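Local coordinates for DSBA-like thioredoxin domain-containing protein (PDB 2IN3), which probably acts as a thiol-disulfide oxidoreductase of the DsbA family (FrnE-like subfamily), and is a putative protein disulfide isomerase, at residues A[27-30]-A[31-35]; A[96-99]-A[100-104]; A[155-158]-A[159-163]. One frame throughout, in Å; residues are numbered along the deposited sequence.

How the interactions relate
All three contacts are local, each running along one helix of the DsbA-like thioredoxin domain, interaction 3 including its N-cap. Interaction 1 belongs to helix 19-35, which links strands 9-14 and 40-45 in a beta-alpha-beta unit and begins at a CxxC sequence, probably the redox pair. The side chain of I28 lies near that motif without touching it. Interactions 2 and 3 lie on helices 94-106 and 156-171, with centres about 9 Å apart, and pack directly: T162 OG1 is 3.3 Å from R98 CA. The centre of interaction 1 is about 21 Å from that of interaction 2 and about 28 Å from that of interaction 3, which lies on the opposite side of the chain's centre.

Interaction 1: A[27-30]-A[31-35]; sequences VIEN and IRQEY. With EDO (1,2-ethanediol), chain E.
I31 packs against both V27 and I28, forming the closely packed, buried side of this turn of helix 19-35. Its terminal CD1 lies 4.0 Å from V27 CG1 and also 4.0 Å from I28 CD1, so one methyl group meets two neighbours. The first torsion of I31 explains the reach: CG1 stands opposite the carbonyl carbon (chi1 -68°), which sends the ethyl branch back along the helix over V27 O. Beneath these groups runs regular i to i+4 bonding; I31 N donates to V27 O at 2.9 Å, and R32 N to I28 O is almost straight, with an N-H...O angle of 174°. The same side chains reach strand 9-14 and helix 198-211, I31 touching L10 and L205.

The other side is polar and looser. E29 and Q33 are exposed, and E29 OE2 comes within 3.0 Å of Q33 NE2, with the carboxylate and amide planes turned 68° apart. A molecule of 1,2-ethanediol, probably from the crystallisation liquor, lies over one face of the R32 guanidinium, its C1 3.6 Å from CZ, and its O2 makes only a weak bond to R32 O.

On a third flank, N30 OD1 accepts a hydrogen bond from R202 NH2. E34 was modelled in two conformers; in one, its OE2 lies near N30 OD1, another acceptor, and forms a salt bridge with R202 NE. R202 of helix 198-211 would offset the closeness of the two oxygens in that conformer, and its bond to N30 joins the two helices beside their apolar packing.

Interaction 2: A[96-99]-A[100-104]; sequences ACRG and VVSVS
S102 meets the carbonyl oxygen of R98 with both its backbone N and its hydroxyl, a doubled hold on one acceptor within helix 94-106. Among the side-chain bonds, S102 OG donates to R98 O at 2.8 Å, the bond back to the i-4 carbonyl that serines commonly make in helices. The torsion makes this possible: OG stands opposite the carbonyl carbon and next to the backbone N (chi1 -63°), folded back toward the preceding turn. The backbone N of the same residue reaches R98 O at 2.9 Å. The two donors come from opposite faces of the carbonyl plane, each tilted about 30° from it, so they share the oxygen without competing for one position; the buried hydroxyl is thereby satisfied inside its own helix.

The backbone bonds form a second group. V100 N to A96 O, V101 N to C97 O and V103 N to G99 O measure 3.0 to 3.2 Å, the regular i to i+4 pattern.

The van der Waals contacts are between valine methyls and carbonyl oxygens. In each of the three valines CG2 lies beside its own backbone N, which brings it over the oxygen four residues earlier: V100 CG2 is 3.4 Å from A96 O, and V101 CG2 and V103 CG2 stand likewise over C97 O and G99 O.

The charged end of R98 turns to residues beyond these segments, with NE in a salt bridge to E94, NH2 bonded to F153 O, and a cation-pi contact with the F153 ring. Helix 94-106 lies between strands 40-45 and 179-184 in the chain, consistent with the helical insertion of DsbA-type thioredoxin folds. Around it, V100 packs on V111 and I118 of helix 111-123, C97 touches F166 of helix 156-171, and S102 and V103 both meet F149 of helix 146-154.

Interaction 3: A[155-158]-A[159-163]; sequences SDEA and KQRTL
The N-terminal turn of helix 156-171 is capped by S155, whose carbonyl oxygen also takes the first i to i+4 bond, from K159 N at 3.1 Å. The capping bond itself runs from A158 N to S155 OG, 3.1 Å long with an N-H...O angle of 160°. S155 OG has a further partner in V152 O, which belongs to the preceding helix 146-154. The N-cap thus stands where two helices follow each other closely along the chain, and its hydroxyl engages both.

On the exposed flank E157 and R161 lie side by side and point the same way. E157 OE2 receives two N-H groups, from R161 NE at 2.8 Å and from R161 NH2 at 3.1 Å. The oxygen sits at the guanidinium edge, near its plane, while the carboxylate is turned 44° against that plane. E157 has CG opposite its backbone N (chi1 -177°) and is extended beyond it, which carries the acid alongside the equally extended arginine one turn on. This i to i+4 salt bridge bears on a single carboxylate oxygen.

Helix 156-171 closes the run of helices between strands 40-45 and 179-184, consistent with the helical insertion in the DsbA thioredoxin fold.

D156 and K159 are joined more loosely: one water donates to D156 OD1 and accepts from K159 NZ, 3.0 Å from each.

On the buried side, T162 OG1 donates to A158 O at 2.7 Å, and T162 N reaches the same oxygen from the other face of the carbonyl plane. T162 is covered here by helix 94-106, through V101.

Interaction 1: A[27-30]-A[31-35]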
loop_
_atom_site.group_PDB
_atom_site.type_symbol
_atom_site.label_atom_id
_atom_site.label_comp_id
_atom_site.label_asym_id
_atom_site.label_seq_id
_atom_site.Cartn_x
_atom_site.Cartn_y
_atom_site.Cartn_z
ATOM N N VAL A 27 -4.071 -4.645 10.452
ATOM C CA VAL A 27 -3.715 -3.689 11.505
ATOM C C VAL A 27 -4.149 -2.288 11.066
ATOM O O VAL A 27 -4.807 -1.545 11.806
ATOM C CB VAL A 27 -2.188 -3.702 11.759
ATOM C CG1 VAL A 27 -1.795 -2.633 12.819
ATOM C CG2 VAL A 27 -1.736 -5.108 12.169
ATOM N N ILE A 28 -3.801 -1.911 9.850
ATOM C CA ILE A 28 -4.233 -0.591 9.365
ATOM C C ILE A 28 -5.764 -0.498 9.195
ATOM O O ILE A 28 -6.356 0.567 9.436
ATOM C CB ILE A 28 -3.405 -0.115 8.098
ATOM C CG1 ILE A 28 -3.654 1.396 7.822
ATOM C CG2 ILE A 28 -3.785 -0.953 6.875
ATOM C CD1 ILE A 28 -3.148 2.326 8.976
ATOM N N GLU A 29 -6.432 -1.615 8.863
ATOM C CA GLU A 29 -7.915 -1.647 8.847
ATOM C C GLU A 29 -8.480 -1.288 10.257
ATOM O O GLU A 29 -9.401 -0.461 10.388
ATOM C CB GLU A 29 -8.457 -3.021 8.403
ATOM C CG GLU A 29 -10.025 -3.164 8.447
ATOM C CD GLU A 29 -10.550 -4.643 8.431
ATOM O OE1 GLU A 29 -9.742 -5.589 8.241
ATOM O OE2 GLU A 29 -11.788 -4.857 8.622
ATOM N N ASN A 30 -7.946 -1.934 11.283
ATOM C CA ASN A 30 -8.387 -1.659 12.649
ATOM C C ASN A 30 -8.124 -0.220 13.064
ATOM O O ASN A 30 -8.989 0.431 13.661
ATOM C CB ASN A 30 -7.770 -2.625 13.659
ATOM C CG ASN A 30 -8.477 -2.549 15.027
ATOM O OD1 ASN A 30 -8.193 -1.679 15.857
ATOM N ND2 ASN A 30 -9.439 -3.446 15.243
ATOM N N ILE A 31 -6.930 0.285 12.721
ATOM C CA ILE A 31 -6.571 1.676 13.015
ATOM C C ILE A 31 -7.577 2.641 12.353
ATOM O O ILE A 31 -8.136 3.532 13.014
ATOM C CB ILE A 31 -5.128 1.980 12.546
ATOM C CG1 ILE A 31 -4.117 1.218 13.394
ATOM C CG2 ILE A 31 -4.834 3.509 12.646
ATOM C CD1 ILE A 31 -2.672 1.223 12.768
ATOM N N ARG A 32 -7.813 2.453 11.059
ATOM C CA ARG A 32 -8.872 3.218 10.342
ATOM C C ARG A 32 -10.215 3.107 11.003
ATOM O O ARG A 32 -10.967 4.076 11.067
ATOM C CB ARG A 32 -9.029 2.750 8.883
ATOM C CG ARG A 32 -7.809 3.029 8.042
ATOM C CD ARG A 32 -8.023 2.566 6.628
ATOM N NE ARG A 32 -9.099 3.323 6.040
ATOM C CZ ARG A 32 -10.164 2.815 5.459
ATOM N NH1 ARG A 32 -10.323 1.505 5.336
ATOM N NH2 ARG A 32 -11.062 3.632 4.986
ATOM N N GLN A 33 -10.577 1.915 11.448
ATOM C CA GLN A 33 -11.883 1.754 12.061
ATOM C C GLN A 33 -11.940 2.529 13.388
ATOM O O GLN A 33 -12.945 3.176 13.660
ATOM C CB GLN A 33 -12.219 0.270 12.249
ATOM C CG GLN A 33 -12.536 -0.444 10.902
ATOM C CD GLN A 33 -12.620 -1.986 10.991
ATOM O OE1 GLN A 33 -12.080 -2.624 11.928
ATOM N NE2 GLN A 33 -13.282 -2.590 9.999
ATOM N N GLU A 34 -10.847 2.520 14.151
ATOM C CA GLU A 34 -10.853 3.049 15.510
ATOM C C GLU A 34 -10.561 4.553 15.593
ATOM O O GLU A 34 -11.162 5.271 16.417
ATOM C CB GLU A 34 -9.855 2.276 16.366
ATOM C CG GLU A 34 -10.318 2.126 17.790
ATOM C CD GLU A 34 -9.255 1.546 18.712
ATOM O OE1 GLU A 34 -9.309 1.884 19.897
ATOM O OE2 GLU A 34 -8.398 0.751 18.262
ATOM N N TYR A 35 -9.663 5.035 14.734
ATOM C CA TYR A 35 -9.159 6.400 14.845
ATOM C C TYR A 35 -9.701 7.429 13.849
ATOM O O TYR A 35 -9.288 8.592 13.896
ATOM C CB TYR A 35 -7.631 6.397 14.780
ATOM C CG TYR A 35 -6.962 5.740 15.973
ATOM C CD1 TYR A 35 -6.484 6.505 17.041
ATOM C CD2 TYR A 35 -6.821 4.355 16.029
ATOM C CE1 TYR A 35 -5.881 5.896 18.163
ATOM C CE2 TYR A 35 -6.229 3.737 17.118
ATOM C CZ TYR A 35 -5.740 4.505 18.168
ATOM O OH TYR A 35 -5.128 3.867 19.216
HETATM C C1 EDO E . -12.757 2.828 7.956
HETATM O O1 EDO E . -13.576 1.733 8.361
HETATM C C2 EDO E . -13.240 4.114 8.626
HETATM O O2 EDO E . -14.056 3.751 9.745
#

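Interaction 2: A[96-99]-A[100-104]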
loop_
_atom_site.group_PDB
_atom_site.type_symbol
_atom_site.label_atom_id
_atom_site.label_comp_id
_atom_site.label_asym_id
_atom_site.label_seq_id
_atom_site.Cartn_x
_atom_site.Cartn_y
_atom_site.Cartn_z
ATOM N N ALA A 96 0.733 -0.566 -10.031
ATOM C CA ALA A 96 -0.213 -0.791 -8.953
ATOM C C ALA A 96 -0.264 0.452 -8.059
ATOM O O ALA A 96 -1.341 0.863 -7.640
ATOM C CB ALA A 96 0.163 -2.043 -8.135
ATOM N N CYS A 97 0.890 1.027 -7.749
ATOM C CA CYS A 97 0.909 2.310 -7.006
ATOM C C CYS A 97 0.083 3.392 -7.719
ATOM O O CYS A 97 -0.727 4.089 -7.093
ATOM C CB CYS A 97 2.340 2.789 -6.807
ATOM S SG CYS A 97 3.249 1.803 -5.669
ATOM N N ARG A 98 0.293 3.542 -9.037
ATOM C CA ARG A 98 -0.478 4.462 -9.845
ATOM C C ARG A 98 -1.991 4.152 -9.855
ATOM O O ARG A 98 -2.810 5.065 -9.986
ATOM C CB ARG A 98 0.086 4.541 -11.284
ATOM C CG ARG A 98 -0.639 5.504 -12.211
ATOM C CD ARG A 98 0.254 5.946 -13.394
ATOM N NE ARG A 98 1.171 4.930 -13.913
ATOM C CZ ARG A 98 1.017 4.262 -15.063
ATOM N NH1 ARG A 98 1.935 3.374 -15.411
ATOM N NH2 ARG A 98 -0.044 4.454 -15.850
ATOM N N GLY A 99 -2.361 2.885 -9.724
ATOM C CA GLY A 99 -3.795 2.534 -9.699
ATOM C C GLY A 99 -4.429 3.082 -8.440
ATOM O O GLY A 99 -5.546 3.628 -8.463
ATOM N N VAL A 100 -3.697 2.943 -7.346
ATOM C CA VAL A 100 -4.142 3.437 -6.038
ATOM C C VAL A 100 -4.296 4.993 -6.098
ATOM O O VAL A 100 -5.324 5.530 -5.694
ATOM C CB VAL A 100 -3.180 2.995 -4.921
ATOM C CG1 VAL A 100 -3.529 3.704 -3.593
ATOM C CG2 VAL A 100 -3.180 1.425 -4.793
ATOM N N VAL A 101 -3.293 5.683 -6.646
ATOM C CA VAL A 101 -3.309 7.142 -6.798
ATOM C C VAL A 101 -4.540 7.533 -7.614
ATOM O O VAL A 101 -5.249 8.473 -7.247
ATOM C CB VAL A 101 -2.014 7.693 -7.484
ATOM C CG1 VAL A 101 -2.162 9.203 -7.856
ATOM C CG2 VAL A 101 -0.808 7.465 -6.564
ATOM N N SER A 102 -4.781 6.809 -8.713
ATOM C CA SER A 102 -5.935 7.037 -9.567
ATOM C C SER A 102 -7.278 6.973 -8.828
ATOM O O SER A 102 -8.127 7.849 -9.015
ATOM C CB SER A 102 -5.967 6.041 -10.736
ATOM O OG SER A 102 -4.843 6.202 -11.596
ATOM N N VAL A 103 -7.459 5.942 -8.000
ATOM C CA VAL A 103 -8.693 5.785 -7.238
ATOM C C VAL A 103 -8.828 6.926 -6.207
ATOM O O VAL A 103 -9.932 7.413 -5.940
ATOM C CB VAL A 103 -8.741 4.393 -6.563
ATOM C CG1 VAL A 103 -9.900 4.313 -5.545
ATOM C CG2 VAL A 103 -8.850 3.284 -7.642
ATOM N N SER A 104 -7.708 7.388 -5.667
ATOM C CA SER A 104 -7.733 8.543 -4.763
ATOM C C SER A 104 -8.308 9.814 -5.428
ATOM O O SER A 104 -8.892 10.644 -4.731
ATOM C CB SER A 104 -6.350 8.825 -4.149
ATOM O OG SER A 104 -5.527 9.540 -5.059
#

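Interaction 3: A[155-158]-A[159-163]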
loop_
_atom_site.group_PDB
_atom_site.type_symbol
_atom_site.label_atom_id
_atom_site.label_comp_id
_atom_site.label_asym_id
_atom_site.label_seq_id
_atom_site.Cartn_x
_atom_site.Cartn_y
_atom_site.Cartn_z
ATOM N N SER A 155 -3.291 8.831 -17.443
ATOM C CA SER A 155 -3.037 10.282 -17.543
ATOM C C SER A 155 -1.648 10.645 -17.028
ATOM O O SER A 155 -1.149 10.001 -16.104
ATOM C CB SER A 155 -4.077 11.093 -16.753
ATOM O OG SER A 155 -3.969 10.858 -15.361
ATOM N N ASP A 156 -1.056 11.693 -17.616
ATOM C CA ASP A 156 0.190 12.258 -17.091
ATOM C C ASP A 156 0.035 12.677 -15.636
ATOM O O ASP A 156 0.978 12.509 -14.838
ATOM C CB ASP A 156 0.667 13.445 -17.934
ATOM C CG ASP A 156 1.339 13.003 -19.215
ATOM O OD1 ASP A 156 1.729 11.813 -19.314
ATOM O OD2 ASP A 156 1.470 13.830 -20.133
ATOM N N GLU A 157 -1.139 13.216 -15.296
ATOM C CA GLU A 157 -1.427 13.598 -13.922
ATOM C C GLU A 157 -1.243 12.446 -12.925
ATOM O O GLU A 157 -0.584 12.616 -11.895
ATOM C CB GLU A 157 -2.822 14.216 -13.777
ATOM C CG GLU A 157 -3.067 14.686 -12.316
ATOM C CD GLU A 157 -4.502 15.128 -12.009
ATOM O OE1 GLU A 157 -5.398 15.019 -12.892
ATOM O OE2 GLU A 157 -4.728 15.573 -10.855
ATOM N N ALA A 158 -1.821 11.277 -13.219
ATOM C CA ALA A 158 -1.694 10.128 -12.306
ATOM C C ALA A 158 -0.226 9.684 -12.257
ATOM O O ALA A 158 0.309 9.386 -11.194
ATOM C CB ALA A 158 -2.585 9.001 -12.753
ATOM N N LYS A 159 0.453 9.734 -13.405
ATOM C CA LYS A 159 1.874 9.372 -13.460
ATOM C C LYS A 159 2.742 10.293 -12.604
ATOM O O LYS A 159 3.625 9.836 -11.839
ATOM C CB LYS A 159 2.373 9.348 -14.914
ATOM C CG LYS A 159 1.732 8.236 -15.755
ATOM C CD LYS A 159 2.216 8.253 -17.220
ATOM C CE LYS A 159 1.661 7.020 -17.940
ATOM N NZ LYS A 159 1.958 7.054 -19.410
ATOM N N GLN A 160 2.494 11.589 -12.735
ATOM C CA GLN A 160 3.303 12.592 -12.065
ATOM C C GLN A 160 3.000 12.619 -10.572
ATOM O O GLN A 160 3.922 12.761 -9.745
ATOM C CB GLN A 160 3.064 13.960 -12.691
ATOM C CG GLN A 160 3.606 14.055 -14.112
ATOM C CD GLN A 160 3.137 15.297 -14.840
ATOM O OE1 GLN A 160 2.490 16.169 -14.252
ATOM N NE2 GLN A 160 3.484 15.400 -16.128
ATOM N N ARG A 161 1.720 12.503 -10.223
ATOM C CA ARG A 161 1.360 12.390 -8.797
ATOM C C ARG A 161 1.995 11.194 -8.109
ATOM O O ARG A 161 2.463 11.321 -6.956
ATOM C CB ARG A 161 -0.148 12.340 -8.587
ATOM C CG ARG A 161 -0.858 13.653 -8.898
ATOM C CD ARG A 161 -2.334 13.415 -8.611
ATOM N NE ARG A 161 -3.156 14.613 -8.707
ATOM C CZ ARG A 161 -3.569 15.321 -7.663
ATOM N NH1 ARG A 161 -3.225 14.956 -6.422
ATOM N NH2 ARG A 161 -4.343 16.376 -7.870
ATOM N N THR A 162 2.023 10.055 -8.813
ATOM C CA THR A 162 2.593 8.811 -8.297
ATOM C C THR A 162 4.095 8.993 -8.040
ATOM O O THR A 162 4.604 8.682 -6.951
ATOM C CB THR A 162 2.348 7.646 -9.271
ATOM O OG1 THR A 162 0.935 7.452 -9.423
ATOM C CG2 THR A 162 2.945 6.336 -8.733
ATOM N N LEU A 163 4.787 9.518 -9.042
ATOM C CA LEU A 163 6.212 9.795 -8.939
ATOM C C LEU A 163 6.475 10.848 -7.860
ATOM O O LEU A 163 7.427 10.711 -7.079
ATOM C CB LEU A 163 6.776 10.218 -10.307
ATOM C CG LEU A 163 8.264 10.596 -10.374
ATOM C CD1 LEU A 163 9.153 9.500 -9.766
ATOM C CD2 LEU A 163 8.697 10.938 -11.821
HETATM O O HOH W 1 0.288 9.371 -20.193
#